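Local atomic coordinates of mannitol dehydrogenase (Helicobacter pylori, PDB entry 3TWO), a protein that probably interconverts cinnamyl alcohols and the corresponding aldehydes as a zinc-containing alcohol dehydrogenase that uses NADP(H). Residues B[1-13]-B[126-138]. Numbering follows the deposited sequence.
Sequences MRVQSKGFAIFSK and EPHMGGYSNNIVV
G7 and S133 form a single beta bridge, their CA atoms 3.7 Å apart, in the GroES-like catalytic domain of this medium-chain dehydrogenase. Strand 3-9 here meets the turn that leads into strand 135-138. Two backbone bonds flank the bridge. F8 N donates to Y132 O at 2.9 Å, and N134 N donates to K6 O. An inverse gamma turn at Y132 puts its carbonyl in position for F8 N. G7 has no side chain, and this lets the backbones close up: Y132 O lies against G7 CA. The amide of N135 grips strand 3-9 twice. With chi1 at 65°, CG sits between the backbone N and the carbonyl carbon, and the amide end turns toward that strand. Its ND2 donates to Q4 O at 3.0 Å, fairly straight at 161°. Its OD1 takes the hydroxyl proton of S5 OG on a lone pair, at 2.7 Å. With both ends bonded, the rotation of this buried amide is probably fixed. V3 CG2 touches V137 CG2 at 3.8 Å. R2 makes a salt bridge to E126 whose NH1-OE2 hydrogen bond is weak (3.4 Å); R2 NE bonds S23 OG. R24 of neighbouring strand 18-24 hydrogen-bonds S133 OG and M129 O. Y132 OH reaches away to Y327 OH.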
loop_
_atom_site.group_PDB
_atom_site.type_symbol
_atom_site.label_atom_id
_atom_site.label_comp_id
_atom_site.label_asym_id
_atom_site.label_seq_id
_atom_site.Cartn_x
_atom_site.Cartn_y
_atom_site.Cartn_z
ATOM N N MET B 1 -13.141 -37.521 -27.707
ATOM C CA MET B 1 -11.723 -37.804 -28.103
ATOM C C MET B 1 -10.807 -36.633 -27.678
ATOM O O MET B 1 -11.130 -35.472 -27.940
ATOM C CB MET B 1 -11.597 -38.056 -29.608
ATOM C CG MET B 1 -12.155 -39.416 -30.093
ATOM S SD MET B 1 -11.998 -40.818 -28.925
ATOM C CE MET B 1 -13.687 -41.074 -28.283
ATOM N N ARG B 2 -9.696 -36.948 -27.011
ATOM C CA ARG B 2 -8.706 -35.937 -26.630
ATOM C C ARG B 2 -8.155 -35.255 -27.867
ATOM O O ARG B 2 -8.071 -35.848 -28.913
ATOM C CB ARG B 2 -7.591 -36.576 -25.790
ATOM C CG ARG B 2 -8.097 -37.132 -24.419
ATOM C CD ARG B 2 -6.988 -37.641 -23.478
ATOM N NE ARG B 2 -5.982 -36.612 -23.205
ATOM C CZ ARG B 2 -6.100 -35.642 -22.316
ATOM N NH1 ARG B 2 -7.188 -35.546 -21.590
ATOM N NH2 ARG B 2 -5.136 -34.743 -22.167
ATOM N N VAL B 3 -7.801 -33.987 -27.758
ATOM C CA VAL B 3 -7.253 -33.248 -28.893
ATOM C C VAL B 3 -5.736 -33.453 -28.883
ATOM O O VAL B 3 -5.099 -33.279 -27.833
ATOM C CB VAL B 3 -7.617 -31.712 -28.746
ATOM C CG1 VAL B 3 -6.853 -30.835 -29.738
ATOM C CG2 VAL B 3 -9.141 -31.494 -28.863
ATOM N N GLN B 4 -5.158 -33.848 -30.017
ATOM C CA GLN B 4 -3.704 -33.999 -30.131
ATOM C C GLN B 4 -3.047 -32.634 -30.345
ATOM O O GLN B 4 -3.585 -31.763 -31.042
ATOM C CB GLN B 4 -3.320 -34.964 -31.251
ATOM C CG GLN B 4 -3.848 -36.392 -31.010
ATOM C CD GLN B 4 -3.452 -36.911 -29.630
ATOM O OE1 GLN B 4 -4.286 -37.400 -28.881
ATOM N NE2 GLN B 4 -2.187 -36.780 -29.283
ATOM N N SER B 5 -1.910 -32.413 -29.713
ATOM C CA SER B 5 -1.296 -31.110 -29.821
ATOM C C SER B 5 0.189 -31.186 -29.939
ATOM O O SER B 5 0.780 -32.216 -29.659
ATOM C CB SER B 5 -1.625 -30.238 -28.601
ATOM O OG SER B 5 -2.999 -30.202 -28.336
ATOM N N LYS B 6 0.801 -30.047 -30.299
ATOM C CA LYS B 6 2.240 -29.917 -30.182
ATOM C C LYS B 6 2.684 -28.526 -29.795
ATOM O O LYS B 6 1.979 -27.556 -29.999
ATOM C CB LYS B 6 2.961 -30.426 -31.428
ATOM C CG LYS B 6 2.292 -30.060 -32.725
ATOM C CD LYS B 6 2.993 -30.774 -33.861
ATOM C CE LYS B 6 2.352 -30.486 -35.191
ATOM N NZ LYS B 6 3.465 -30.363 -36.178
ATOM N N GLY B 7 3.882 -28.447 -29.254
ATOM C CA GLY B 7 4.385 -27.188 -28.752
ATOM C C GLY B 7 5.827 -27.251 -28.326
ATOM O O GLY B 7 6.558 -28.165 -28.669
ATOM N N PHE B 8 6.213 -26.230 -27.578
ATOM C CA PHE B 8 7.568 -26.043 -27.139
ATOM C C PHE B 8 7.562 -26.075 -25.627
ATOM O O PHE B 8 7.009 -25.151 -24.998
ATOM C CB PHE B 8 8.119 -24.714 -27.709
ATOM C CG PHE B 8 8.231 -24.748 -29.203
ATOM C CD1 PHE B 8 7.178 -24.272 -29.997
ATOM C CD2 PHE B 8 9.302 -25.392 -29.810
ATOM C CE1 PHE B 8 7.226 -24.363 -31.410
ATOM C CE2 PHE B 8 9.363 -25.515 -31.226
ATOM C CZ PHE B 8 8.319 -24.976 -32.018
ATOM N N ALA B 9 8.109 -27.184 -25.092
ATOM C CA ALA B 9 8.151 -27.491 -23.668
ATOM C C ALA B 9 9.556 -27.373 -23.063
ATOM O O ALA B 9 10.570 -27.665 -23.725
ATOM C CB ALA B 9 7.570 -28.953 -23.360
ATOM N N ILE B 10 9.588 -27.016 -21.772
ATOM C CA ILE B 10 10.834 -27.087 -20.970
ATOM C C ILE B 10 10.675 -28.121 -19.865
ATOM O O ILE B 10 9.615 -28.188 -19.216
ATOM C CB ILE B 10 11.170 -25.669 -20.431
ATOM C CG1 ILE B 10 12.443 -25.690 -19.574
ATOM C CG2 ILE B 10 9.939 -25.048 -19.681
ATOM C CD1 ILE B 10 12.855 -24.276 -19.054
ATOM N N PHE B 11 11.680 -28.967 -19.651
ATOM C CA PHE B 11 11.478 -30.089 -18.745
ATOM C C PHE B 11 11.989 -29.921 -17.323
ATOM O O PHE B 11 11.723 -30.780 -16.449
ATOM C CB PHE B 11 12.099 -31.336 -19.326
ATOM C CG PHE B 11 11.165 -32.090 -20.214
ATOM C CD1 PHE B 11 10.809 -31.564 -21.480
ATOM C CD2 PHE B 11 10.606 -33.315 -19.785
ATOM C CE1 PHE B 11 9.924 -32.260 -22.330
ATOM C CE2 PHE B 11 9.713 -34.023 -20.625
ATOM C CZ PHE B 11 9.379 -33.485 -21.919
ATOM N N SER B 12 12.811 -28.912 -17.117
ATOM C CA SER B 12 13.190 -28.523 -15.782
ATOM C C SER B 12 13.819 -27.136 -15.908
ATOM O O SER B 12 14.051 -26.653 -17.001
ATOM C CB SER B 12 14.153 -29.494 -15.135
ATOM O OG SER B 12 15.434 -29.287 -15.664
ATOM N N LYS B 13 14.101 -26.523 -14.775
ATOM C CA LYS B 13 14.347 -25.088 -14.716
ATOM C C LYS B 13 15.621 -24.671 -15.438
ATOM O O LYS B 13 15.745 -23.543 -15.819
ATOM C CB LYS B 13 14.462 -24.676 -13.246
ATOM C CG LYS B 13 15.750 -25.255 -12.626
ATOM C CD LYS B 13 15.663 -25.445 -11.171
ATOM C CE LYS B 13 15.705 -24.172 -10.460
ATOM N NZ LYS B 13 16.152 -24.645 -9.148
ATOM N N GLU B 126 -5.125 -32.502 -14.286
ATOM C CA GLU B 126 -4.030 -32.587 -15.225
ATOM C C GLU B 126 -3.346 -31.202 -15.358
ATOM O O GLU B 126 -4.001 -30.150 -15.243
ATOM C CB GLU B 126 -4.461 -33.162 -16.592
ATOM C CG GLU B 126 -5.158 -32.168 -17.533
ATOM C CD GLU B 126 -5.790 -32.820 -18.777
ATOM O OE1 GLU B 126 -6.059 -32.070 -19.746
ATOM O OE2 GLU B 126 -6.014 -34.060 -18.801
ATOM N N PRO B 127 -2.034 -31.201 -15.621
ATOM C CA PRO B 127 -1.340 -29.912 -15.781
ATOM C C PRO B 127 -1.844 -29.157 -17.024
ATOM O O PRO B 127 -1.953 -29.775 -18.075
ATOM C CB PRO B 127 0.128 -30.329 -15.938
ATOM C CG PRO B 127 0.171 -31.849 -15.804
ATOM C CD PRO B 127 -1.199 -32.352 -16.025
ATOM N N HIS B 128 -2.195 -27.859 -16.915
ATOM C CA HIS B 128 -2.642 -27.142 -18.121
ATOM C C HIS B 128 -1.427 -26.676 -18.942
ATOM O O HIS B 128 -0.397 -26.325 -18.366
ATOM C CB HIS B 128 -3.579 -25.944 -17.853
ATOM C CG HIS B 128 -4.400 -25.606 -19.060
ATOM N ND1 HIS B 128 -5.598 -26.237 -19.340
ATOM C CD2 HIS B 128 -4.143 -24.807 -20.120
ATOM C CE1 HIS B 128 -6.052 -25.823 -20.510
ATOM N NE2 HIS B 128 -5.193 -24.944 -20.997
ATOM N N MET B 129 -1.545 -26.712 -20.266
ATOM C CA MET B 129 -0.430 -26.381 -21.167
ATOM C C MET B 129 -0.749 -25.071 -21.863
ATOM O O MET B 129 -1.875 -24.864 -22.287
ATOM C CB MET B 129 -0.231 -27.451 -22.235
ATOM C CG MET B 129 0.228 -28.833 -21.688
ATOM S SD MET B 129 1.801 -28.716 -20.796
ATOM C CE MET B 129 1.340 -29.271 -19.165
ATOM N N GLY B 130 0.257 -24.220 -22.038
ATOM C CA GLY B 130 0.032 -22.866 -22.526
ATOM C C GLY B 130 0.017 -22.663 -24.028
ATOM O O GLY B 130 -0.266 -23.605 -24.829
ATOM N N GLY B 131 0.384 -21.436 -24.402
ATOM C CA GLY B 131 0.207 -20.940 -25.732
ATOM C C GLY B 131 1.355 -21.160 -26.686
ATOM O O GLY B 131 1.174 -20.904 -27.886
ATOM N N TYR B 132 2.528 -21.663 -26.214
ATOM C CA TYR B 132 3.616 -22.015 -27.183
ATOM C C TYR B 132 3.300 -23.335 -27.892
ATOM O O TYR B 132 4.053 -24.283 -27.793
ATOM C CB TYR B 132 5.032 -22.164 -26.544
ATOM C CG TYR B 132 5.601 -21.010 -25.761
ATOM C CD1 TYR B 132 5.017 -19.714 -25.787
ATOM C CD2 TYR B 132 6.740 -21.198 -25.006
ATOM C CE1 TYR B 132 5.574 -18.640 -25.021
ATOM C CE2 TYR B 132 7.341 -20.088 -24.263
ATOM C CZ TYR B 132 6.738 -18.846 -24.263
ATOM O OH TYR B 132 7.283 -17.823 -23.479
ATOM N N SER B 133 2.160 -23.418 -28.557
ATOM C CA SER B 133 1.667 -24.700 -29.067
ATOM C C SER B 133 0.720 -24.403 -30.223
ATOM O O SER B 133 0.366 -23.227 -30.448
ATOM C CB SER B 133 0.926 -25.450 -27.953
ATOM O OG SER B 133 -0.274 -24.790 -27.557
ATOM N N ASN B 134 0.250 -25.449 -30.915
ATOM C CA ASN B 134 -0.502 -25.234 -32.143
ATOM C C ASN B 134 -1.995 -25.073 -31.914
ATOM O O ASN B 134 -2.712 -24.653 -32.816
ATOM C CB ASN B 134 -0.214 -26.338 -33.200
ATOM C CG ASN B 134 -0.644 -27.744 -32.746
ATOM O OD1 ASN B 134 -0.842 -28.657 -33.576
ATOM N ND2 ASN B 134 -0.761 -27.941 -31.464
ATOM N N ASN B 135 -2.476 -25.435 -30.720
ATOM C CA ASN B 135 -3.896 -25.302 -30.456
ATOM C C ASN B 135 -4.129 -25.256 -28.960
ATOM O O ASN B 135 -3.194 -25.512 -28.191
ATOM C CB ASN B 135 -4.697 -26.467 -31.130
ATOM C CG ASN B 135 -4.359 -27.831 -30.556
ATOM O OD1 ASN B 135 -4.152 -27.985 -29.347
ATOM N ND2 ASN B 135 -4.344 -28.861 -31.422
ATOM N N ILE B 136 -5.368 -24.966 -28.561
ATOM C CA ILE B 136 -5.734 -24.907 -27.156
ATOM C C ILE B 136 -7.255 -25.095 -27.103
ATOM O O ILE B 136 -7.982 -24.718 -28.086
ATOM C CB ILE B 136 -5.271 -23.590 -26.458
ATOM C CG1 ILE B 136 -5.335 -23.739 -24.933
ATOM C CG2 ILE B 136 -6.078 -22.371 -26.910
ATOM C CD1 ILE B 136 -4.740 -22.601 -24.173
ATOM N N VAL B 137 -7.732 -25.728 -26.023
ATOM C CA VAL B 137 -9.177 -25.999 -25.831
ATOM C C VAL B 137 -9.643 -25.181 -24.623
ATOM O O VAL B 137 -9.139 -25.403 -23.528
ATOM C CB VAL B 137 -9.468 -27.548 -25.590
ATOM C CG1 VAL B 137 -10.968 -27.830 -25.452
ATOM C CG2 VAL B 137 -8.890 -28.392 -26.722
ATOM N N VAL B 138 -10.563 -24.234 -24.817
ATOM C CA VAL B 138 -10.944 -23.294 -23.773
ATOM C C VAL B 138 -12.470 -23.208 -23.612
ATOM O O VAL B 138 -13.190 -23.121 -24.624
ATOM C CB VAL B 138 -10.381 -21.872 -24.078
ATOM C CG1 VAL B 138 -10.686 -20.924 -22.929
ATOM C CG2 VAL B 138 -8.873 -21.920 -24.330
#